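Local coordinates for PUA domain-containing protein (PDB 1Q7H), which is of unknown function but may bind RNA, perhaps in translation initiation, at residues P48-A53 against V60-Y65. Residues are numbered along the deposited sequence; the frame is centred on the assembly and turned at random.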
# COMPACT_ATOMS: atom_id res chain seq x y z
N PRO A 48 -6.99 -6.91 8.63
CA PRO A 48 -5.69 -6.25 8.82
C PRO A 48 -5.64 -4.98 7.98
O PRO A 48 -5.88 -5.02 6.77
CB PRO A 48 -4.69 -7.32 8.37
CG PRO A 48 -5.45 -8.09 7.33
CD PRO A 48 -6.83 -8.22 7.97
N MSE A 49 -5.34 -3.85 8.61
CA MSE A 49 -5.31 -2.56 7.93
C MSE A 49 -3.93 -1.94 7.74
O MSE A 49 -3.68 -1.26 6.74
CB MSE A 49 -6.24 -1.60 8.66
CG MSE A 49 -7.68 -2.09 8.69
SE MSE A 49 -8.52 -1.99 6.93
CE MSE A 49 -10.34 -2.46 7.37
N VAL A 50 -3.03 -2.16 8.69
CA VAL A 50 -1.68 -1.62 8.59
C VAL A 50 -0.68 -2.67 9.04
O VAL A 50 -0.83 -3.27 10.10
CB VAL A 50 -1.50 -0.36 9.47
CG1 VAL A 50 -0.11 0.21 9.27
CG2 VAL A 50 -2.55 0.68 9.13
N PHE A 51 0.35 -2.90 8.22
CA PHE A 51 1.37 -3.88 8.56
C PHE A 51 2.65 -3.16 8.97
O PHE A 51 3.02 -2.13 8.40
CB PHE A 51 1.70 -4.78 7.36
CG PHE A 51 0.54 -5.61 6.89
CD1 PHE A 51 0.04 -6.64 7.67
CD2 PHE A 51 -0.04 -5.36 5.65
CE1 PHE A 51 -1.03 -7.42 7.23
CE2 PHE A 51 -1.11 -6.14 5.20
CZ PHE A 51 -1.61 -7.17 5.99
N GLN A 52 3.32 -3.70 9.98
CA GLN A 52 4.58 -3.16 10.44
C GLN A 52 5.59 -4.22 9.99
O GLN A 52 5.77 -5.23 10.66
CB GLN A 52 4.58 -3.04 11.96
CG GLN A 52 5.90 -2.58 12.58
CD GLN A 52 6.30 -1.17 12.18
OE1 GLN A 52 6.91 -0.96 11.13
NE2 GLN A 52 5.94 -0.19 13.01
N ALA A 53 6.19 -4.00 8.84
CA ALA A 53 7.17 -4.93 8.29
C ALA A 53 8.29 -4.08 7.72
O ALA A 53 8.43 -3.94 6.50
CB ALA A 53 6.54 -5.78 7.20
N VAL A 60 -4.04 -3.72 1.39
CA VAL A 60 -4.86 -3.41 0.24
C VAL A 60 -6.30 -3.18 0.72
O VAL A 60 -7.05 -2.47 0.06
CB VAL A 60 -4.83 -4.52 -0.83
CG1 VAL A 60 -3.50 -4.47 -1.59
CG2 VAL A 60 -5.03 -5.89 -0.18
N TYR A 61 -6.67 -3.75 1.87
CA TYR A 61 -8.02 -3.54 2.39
C TYR A 61 -8.16 -2.10 2.85
O TYR A 61 -9.18 -1.46 2.61
CB TYR A 61 -8.33 -4.47 3.57
CG TYR A 61 -8.09 -5.93 3.28
CD1 TYR A 61 -8.37 -6.46 2.02
CD2 TYR A 61 -7.57 -6.77 4.26
CE1 TYR A 61 -8.14 -7.81 1.75
CE2 TYR A 61 -7.33 -8.12 4.00
CZ TYR A 61 -7.62 -8.63 2.75
OH TYR A 61 -7.37 -9.96 2.50
N LEU A 62 -7.13 -1.59 3.53
CA LEU A 62 -7.19 -0.21 3.98
C LEU A 62 -7.19 0.73 2.78
O LEU A 62 -7.93 1.71 2.75
CB LEU A 62 -6.01 0.13 4.90
CG LEU A 62 -5.95 1.60 5.35
CD1 LEU A 62 -7.27 1.99 6.03
CD2 LEU A 62 -4.79 1.81 6.31
N LEU A 63 -6.37 0.43 1.77
CA LEU A 63 -6.32 1.28 0.59
C LEU A 63 -7.71 1.42 -0.05
O LEU A 63 -8.05 2.48 -0.60
CB LEU A 63 -5.34 0.71 -0.43
CG LEU A 63 -3.84 0.78 -0.11
CD1 LEU A 63 -3.06 0.24 -1.29
CD2 LEU A 63 -3.42 2.21 0.18
N ASN A 64 -8.51 0.37 0.03
CA ASN A 64 -9.83 0.40 -0.58
C ASN A 64 -10.91 0.92 0.35
O ASN A 64 -11.98 1.30 -0.09
CB ASN A 64 -10.18 -0.98 -1.13
CG ASN A 64 -9.38 -1.32 -2.37
OD1 ASN A 64 -8.62 -2.30 -2.41
ND2 ASN A 64 -9.54 -0.50 -3.40
N TYR A 65 -10.61 0.93 1.65
CA TYR A 65 -11.55 1.43 2.65
C TYR A 65 -11.38 2.95 2.79
O TYR A 65 -12.36 3.69 2.91
CB TYR A 65 -11.29 0.73 3.99
CG TYR A 65 -11.96 1.37 5.18
CD1 TYR A 65 -13.33 1.66 5.16
CD2 TYR A 65 -11.25 1.65 6.34
CE1 TYR A 65 -13.96 2.22 6.26
CE2 TYR A 65 -11.88 2.20 7.46
CZ TYR A 65 -13.23 2.48 7.42
OH TYR A 65 -13.87 3.03 8.51
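Met49 and Leu62 bring their CA atoms to 5.0 Å where the strand segment 48-52 runs against the short helix 60-65, the two axes approaching to 6.9 Å with N-to-C directions 124° apart. No hydrogen bond joins the two segments directly; the packing is largely apolar. Met49, a selenomethionine, gives the largest share of the buried surface: its chain bends at chi2 (-70°), which lays SE over the helix backbone, 3.7 Å from Leu62 CA, and its CE approaches the Tyr65 ring loosely and obliquely, 4.3 Å from CD2. Leu62 turns CB and CD2 to Met49 O, 3.3 Å from each, while the CD2 branch also meets Val50 CG2 at 3.8 Å, the two side chains lying side by side and pointing the same way. At the other flank the Pro48 ring crosses the Tyr61 ring obliquely, CG 3.8 Å from CE2, and Pro48 O lies at the edge of that ring near its plane, 3.5 Å from CD2. An alanine here would remove Pro48 CG and CD and would probably leave the CE2 side of Tyr61 without that packing, its ring freer to turn. Ser59 OG ties the segments indirectly, bonding both Pro48 O and Leu62 N, and Tyr65 OH is held by Glu29. Met49 and Val50 both face Tyr42 of strand 40-44, a classic beta bulge in strand 47-52. The contact thus packs helix 60-65 against strand 47-52 of the antiparallel sheet in the DUF1947 region, with Val50 and Leu62 also touching Met19 of helix 9-20 and Leu63 reaching strand 116-122 of the mixed sheet.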